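Local coordinates for protein guanine nucleotide exchange factor p115rhogef (PDB 1IAP) that probably serves as a Rho guanine nucleotide exchange factor, its N-terminal RGS-like domain being of the kind that binds G protein alpha subunits, at residues 70-82 against 95-107. Numbering follows the deposited sequence.
Sequences RVPVPPNVAFELD and RRFVQEVVQSQQV
F97 carries CG anti to its own carbonyl carbon (chi1 -76°), which sends the ring across to helix 75-81, where V77, E80 and L81 receive it. V77, with CG1 anti to the backbone N, lays that methyl against F97 CD1 at 4.0 Å and V101 CG2 at 4.1 Å, while its CG2 rests on the CB of E100. L81 runs antiparallel alongside the ring, CG over one face near the rim and L81 CD2 3.7 Å from F97 CE2. E80 packs its CB 3.6 Å from F97 CZ and brings its carboxylate carbon to the ring edge, the two planes 82° apart. Replacing F97 by alanine would probably open a gap between helix 75-81 and 95-103 beside V77 and L81, and leave the E80 chain without its apolar support. Farther along, the P74 ring, at the N-cap position of helix 75-81, sets CG 3.4 Å from S104 OG and 3.6 Å from E100 O. S104 OG itself donates to V101 O at 2.6 Å. Q105 lies across V71, roughly perpendicular to it, with OE1 against V71 CB; its NE2 gives weak hydrogen bonds to P72 O (3.1 Å) and, within its own segment, to V101 O. The contact thus joins helix 75-81 and the loop before it to the end of helix 91-103 and the turn into helix 106-121, 75-81 and 95-103 running roughly antiparallel (147°) within this all-helical RGS-like domain. Helix 48-63 touches both partners, Y59 meeting L81 and L63 meeting V101, while helix 32-43 packs on V101 and Q105 through C36 and P33.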
loop_
_atom_site.group_PDB
_atom_site.type_symbol
_atom_site.label_atom_id
_atom_site.label_comp_id
_atom_site.label_asym_id
_atom_site.label_seq_id
_atom_site.Cartn_x
_atom_site.Cartn_y
_atom_site.Cartn_z
ATOM N N ARG A 70 -8.462 7.981 -5.893
ATOM C CA ARG A 70 -8.469 7.616 -7.303
ATOM C C ARG A 70 -7.092 7.718 -7.932
ATOM O O ARG A 70 -6.397 8.727 -7.779
ATOM C CB ARG A 70 -9.453 8.480 -8.093
ATOM C CG ARG A 70 -9.705 7.963 -9.508
ATOM C CD ARG A 70 -10.814 8.745 -10.201
ATOM N NE ARG A 70 -11.428 7.962 -11.270
ATOM C CZ ARG A 70 -11.268 8.197 -12.569
ATOM N NH1 ARG A 70 -10.508 9.204 -12.981
ATOM N NH2 ARG A 70 -11.853 7.404 -13.457
ATOM N N VAL A 71 -6.686 6.636 -8.588
ATOM C CA VAL A 71 -5.403 6.577 -9.273
ATOM C C VAL A 71 -5.681 6.752 -10.765
ATOM O O VAL A 71 -6.809 6.545 -11.214
ATOM C CB VAL A 71 -4.697 5.211 -9.049
ATOM C CG1 VAL A 71 -4.457 4.967 -7.563
ATOM C CG2 VAL A 71 -5.519 4.073 -9.645
ATOM N N PRO A 72 -4.681 7.208 -11.540
ATOM C CA PRO A 72 -4.895 7.379 -12.982
ATOM C C PRO A 72 -5.159 6.006 -13.615
ATOM O O PRO A 72 -4.290 5.130 -13.634
ATOM C CB PRO A 72 -3.580 8.011 -13.456
ATOM C CG PRO A 72 -2.573 7.570 -12.422
ATOM C CD PRO A 72 -3.350 7.697 -11.139
ATOM N N VAL A 73 -6.387 5.824 -14.088
ATOM C CA VAL A 73 -6.830 4.564 -14.676
ATOM C C VAL A 73 -6.615 4.485 -16.185
ATOM O O VAL A 73 -6.854 5.454 -16.902
ATOM C CB VAL A 73 -8.343 4.345 -14.398
ATOM C CG1 VAL A 73 -8.774 2.936 -14.808
ATOM C CG2 VAL A 73 -8.660 4.600 -12.927
ATOM N N PRO A 74 -6.109 3.342 -16.680
ATOM C CA PRO A 74 -5.888 3.187 -18.120
ATOM C C PRO A 74 -7.241 3.334 -18.820
ATOM O O PRO A 74 -8.202 2.646 -18.471
ATOM C CB PRO A 74 -5.366 1.756 -18.223
ATOM C CG PRO A 74 -4.610 1.596 -16.952
ATOM C CD PRO A 74 -5.553 2.192 -15.943
ATOM N N PRO A 75 -7.341 4.253 -19.791
ATOM C CA PRO A 75 -8.592 4.484 -20.525
ATOM C C PRO A 75 -9.352 3.226 -20.950
ATOM O O PRO A 75 -10.578 3.187 -20.855
ATOM C CB PRO A 75 -8.149 5.347 -21.714
ATOM C CG PRO A 75 -6.665 5.176 -21.772
ATOM C CD PRO A 75 -6.257 5.076 -20.346
ATOM N N ASN A 76 -8.625 2.187 -21.355
ATOM C CA ASN A 76 -9.238 0.926 -21.766
ATOM C C ASN A 76 -9.977 0.264 -20.599
ATOM O O ASN A 76 -11.095 -0.230 -20.762
ATOM C CB ASN A 76 -8.180 -0.040 -22.313
ATOM C CG ASN A 76 -7.447 0.517 -23.516
ATOM O OD1 ASN A 76 -6.236 0.750 -23.467
ATOM N ND2 ASN A 76 -8.175 0.739 -24.604
ATOM N N VAL A 77 -9.343 0.253 -19.430
ATOM C CA VAL A 77 -9.935 -0.339 -18.234
ATOM C C VAL A 77 -11.182 0.418 -17.797
ATOM O O VAL A 77 -12.213 -0.192 -17.514
ATOM C CB VAL A 77 -8.913 -0.395 -17.078
ATOM C CG1 VAL A 77 -9.599 -0.747 -15.762
ATOM C CG2 VAL A 77 -7.846 -1.426 -17.393
ATOM N N ALA A 78 -11.084 1.746 -17.753
ATOM C CA ALA A 78 -12.201 2.601 -17.358
ATOM C C ALA A 78 -13.388 2.418 -18.303
ATOM O O ALA A 78 -14.541 2.385 -17.871
ATOM C CB ALA A 78 -11.767 4.063 -17.340
ATOM N N PHE A 79 -13.087 2.290 -19.592
ATOM C CA PHE A 79 -14.098 2.092 -20.632
ATOM C C PHE A 79 -14.821 0.760 -20.413
ATOM O O PHE A 79 -16.053 0.701 -20.435
ATOM C CB PHE A 79 -13.411 2.129 -22.008
ATOM C CG PHE A 79 -14.310 1.774 -23.165
ATOM C CD1 PHE A 79 -14.974 2.766 -23.880
ATOM C CD2 PHE A 79 -14.475 0.442 -23.553
ATOM C CE1 PHE A 79 -15.790 2.440 -24.969
ATOM C CE2 PHE A 79 -15.289 0.107 -24.639
ATOM C CZ PHE A 79 -15.947 1.107 -25.345
ATOM N N GLU A 80 -14.047 -0.296 -20.176
ATOM C CA GLU A 80 -14.599 -1.630 -19.952
ATOM C C GLU A 80 -15.365 -1.738 -18.638
ATOM O O GLU A 80 -16.399 -2.402 -18.579
ATOM C CB GLU A 80 -13.492 -2.682 -20.000
ATOM C CG GLU A 80 -12.853 -2.844 -21.370
ATOM C CD GLU A 80 -11.767 -3.901 -21.386
ATOM O OE1 GLU A 80 -12.098 -5.096 -21.547
ATOM O OE2 GLU A 80 -10.581 -3.536 -21.234
ATOM N N LEU A 81 -14.858 -1.092 -17.590
ATOM C CA LEU A 81 -15.520 -1.115 -16.290
ATOM C C LEU A 81 -16.906 -0.488 -16.371
ATOM O O LEU A 81 -17.873 -1.027 -15.824
ATOM C CB LEU A 81 -14.681 -0.387 -15.237
ATOM C CG LEU A 81 -13.496 -1.186 -14.693
ATOM C CD1 LEU A 81 -12.645 -0.317 -13.786
ATOM C CD2 LEU A 81 -14.014 -2.411 -13.941
ATOM N N ASP A 82 -17.003 0.632 -17.080
ATOM C CA ASP A 82 -18.274 1.330 -17.234
ATOM C C ASP A 82 -19.270 0.557 -18.097
ATOM O O ASP A 82 -20.429 0.956 -18.227
ATOM C CB ASP A 82 -18.046 2.726 -17.821
ATOM C CG ASP A 82 -17.236 3.627 -16.900
ATOM O OD1 ASP A 82 -17.067 3.286 -15.710
ATOM O OD2 ASP A 82 -16.768 4.686 -17.371
ATOM N N ARG A 95 -8.493 -10.228 -13.022
ATOM C CA ARG A 95 -7.036 -10.247 -12.907
ATOM C C ARG A 95 -6.419 -9.299 -13.931
ATOM O O ARG A 95 -5.433 -8.629 -13.638
ATOM C CB ARG A 95 -6.486 -11.659 -13.113
ATOM C CG ARG A 95 -6.974 -12.674 -12.096
ATOM C CD ARG A 95 -6.352 -14.043 -12.329
ATOM N NE ARG A 95 -7.152 -15.109 -11.727
ATOM C CZ ARG A 95 -7.294 -15.303 -10.419
ATOM N NH1 ARG A 95 -6.683 -14.510 -9.550
ATOM N NH2 ARG A 95 -8.079 -16.278 -9.979
ATOM N N ARG A 96 -7.006 -9.241 -15.128
ATOM C CA ARG A 96 -6.508 -8.359 -16.185
ATOM C C ARG A 96 -6.635 -6.897 -15.774
ATOM O O ARG A 96 -5.694 -6.122 -15.941
ATOM C CB ARG A 96 -7.261 -8.583 -17.501
ATOM C CG ARG A 96 -7.079 -9.963 -18.109
ATOM C CD ARG A 96 -7.724 -10.041 -19.484
ATOM N NE ARG A 96 -7.739 -11.406 -20.005
ATOM C CZ ARG A 96 -7.771 -11.718 -21.298
ATOM N NH1 ARG A 96 -7.785 -10.763 -22.220
ATOM N NH2 ARG A 96 -7.807 -12.990 -21.672
ATOM N N PHE A 97 -7.807 -6.525 -15.260
ATOM C CA PHE A 97 -8.054 -5.154 -14.809
ATOM C C PHE A 97 -7.058 -4.766 -13.719
ATOM O O PHE A 97 -6.477 -3.683 -13.757
ATOM C CB PHE A 97 -9.480 -4.999 -14.272
ATOM C CG PHE A 97 -10.539 -4.943 -15.343
ATOM C CD1 PHE A 97 -10.220 -4.574 -16.645
ATOM C CD2 PHE A 97 -11.861 -5.252 -15.041
ATOM C CE1 PHE A 97 -11.201 -4.515 -17.630
ATOM C CE2 PHE A 97 -12.847 -5.194 -16.020
ATOM C CZ PHE A 97 -12.517 -4.824 -17.316
ATOM N N VAL A 98 -6.858 -5.661 -12.757
ATOM C CA VAL A 98 -5.921 -5.416 -11.666
ATOM C C VAL A 98 -4.491 -5.252 -12.184
ATOM O O VAL A 98 -3.820 -4.277 -11.846
ATOM C CB VAL A 98 -5.973 -6.550 -10.608
ATOM C CG1 VAL A 98 -4.876 -6.363 -9.567
ATOM C CG2 VAL A 98 -7.321 -6.558 -9.928
ATOM N N GLN A 99 -4.034 -6.186 -13.018
ATOM C CA GLN A 99 -2.679 -6.116 -13.568
ATOM C C GLN A 99 -2.440 -4.867 -14.420
ATOM O O GLN A 99 -1.366 -4.268 -14.357
ATOM C CB GLN A 99 -2.346 -7.379 -14.375
ATOM C CG GLN A 99 -2.442 -8.690 -13.591
ATOM C CD GLN A 99 -1.450 -8.802 -12.434
ATOM O OE1 GLN A 99 -1.032 -7.804 -11.842
ATOM N NE2 GLN A 99 -1.083 -10.035 -12.099
ATOM N N GLU A 100 -3.439 -4.475 -15.213
ATOM C CA GLU A 100 -3.325 -3.288 -16.060
ATOM C C GLU A 100 -3.297 -2.020 -15.215
ATOM O O GLU A 100 -2.595 -1.061 -15.540
ATOM C CB GLU A 100 -4.480 -3.209 -17.061
ATOM C CG GLU A 100 -4.382 -4.193 -18.216
ATOM C CD GLU A 100 -5.446 -3.951 -19.278
ATOM O OE1 GLU A 100 -5.359 -2.922 -19.985
ATOM O OE2 GLU A 100 -6.369 -4.785 -19.402
ATOM N N VAL A 101 -4.085 -2.010 -14.146
ATOM C CA VAL A 101 -4.126 -0.864 -13.248
ATOM C C VAL A 101 -2.790 -0.753 -12.510
ATOM O O VAL A 101 -2.227 0.334 -12.398
ATOM C CB VAL A 101 -5.269 -0.984 -12.219
ATOM C CG1 VAL A 101 -5.058 0.011 -11.076
ATOM C CG2 VAL A 101 -6.618 -0.723 -12.894
ATOM N N VAL A 102 -2.285 -1.886 -12.028
ATOM C CA VAL A 102 -1.017 -1.930 -11.301
ATOM C C VAL A 102 0.140 -1.520 -12.206
ATOM O O VAL A 102 1.027 -0.780 -11.790
ATOM C CB VAL A 102 -0.738 -3.337 -10.723
ATOM C CG1 VAL A 102 0.679 -3.416 -10.144
ATOM C CG2 VAL A 102 -1.748 -3.665 -9.641
ATOM N N GLN A 103 0.101 -1.967 -13.459
ATOM C CA GLN A 103 1.155 -1.641 -14.415
ATOM C C GLN A 103 1.254 -0.129 -14.617
ATOM O O GLN A 103 2.354 0.427 -14.643
ATOM C CB GLN A 103 0.893 -2.353 -15.749
ATOM C CG GLN A 103 2.119 -2.506 -16.636
ATOM C CD GLN A 103 2.485 -1.231 -17.377
ATOM O OE1 GLN A 103 3.643 -0.814 -17.382
ATOM N NE2 GLN A 103 1.497 -0.613 -18.015
ATOM N N SER A 104 0.103 0.533 -14.704
ATOM C CA SER A 104 0.045 1.981 -14.899
ATOM C C SER A 104 0.468 2.823 -13.689
ATOM O O SER A 104 0.526 4.052 -13.780
ATOM C CB SER A 104 -1.357 2.398 -15.353
ATOM O OG SER A 104 -2.341 1.994 -14.415
ATOM N N GLN A 105 0.735 2.175 -12.556
ATOM C CA GLN A 105 1.155 2.890 -11.349
ATOM C C GLN A 105 2.658 2.734 -11.109
ATOM O O GLN A 105 3.239 3.457 -10.299
ATOM C CB GLN A 105 0.411 2.367 -10.108
ATOM C CG GLN A 105 -1.098 2.261 -10.235
ATOM C CD GLN A 105 -1.771 3.581 -10.541
ATOM O OE1 GLN A 105 -1.543 4.584 -9.861
ATOM N NE2 GLN A 105 -2.618 3.586 -11.565
ATOM N N GLN A 106 3.280 1.788 -11.810
ATOM C CA GLN A 106 4.710 1.515 -11.658
ATOM C C GLN A 106 5.636 2.725 -11.746
ATOM O O GLN A 106 6.578 2.834 -10.962
ATOM C CB GLN A 106 5.163 0.432 -12.645
ATOM C CG GLN A 106 4.592 -0.954 -12.356
ATOM C CD GLN A 106 4.916 -1.443 -10.951
ATOM O OE1 GLN A 106 4.018 -1.783 -10.179
ATOM N NE2 GLN A 106 6.204 -1.483 -10.616
ATOM N N VAL A 107 5.373 3.633 -12.684
ATOM C CA VAL A 107 6.206 4.826 -12.835
ATOM C C VAL A 107 6.178 5.720 -11.589
ATOM O O VAL A 107 7.229 6.065 -11.050
ATOM C CB VAL A 107 5.809 5.655 -14.086
ATOM C CG1 VAL A 107 6.526 7.007 -14.086
ATOM C CG2 VAL A 107 6.165 4.889 -15.352
#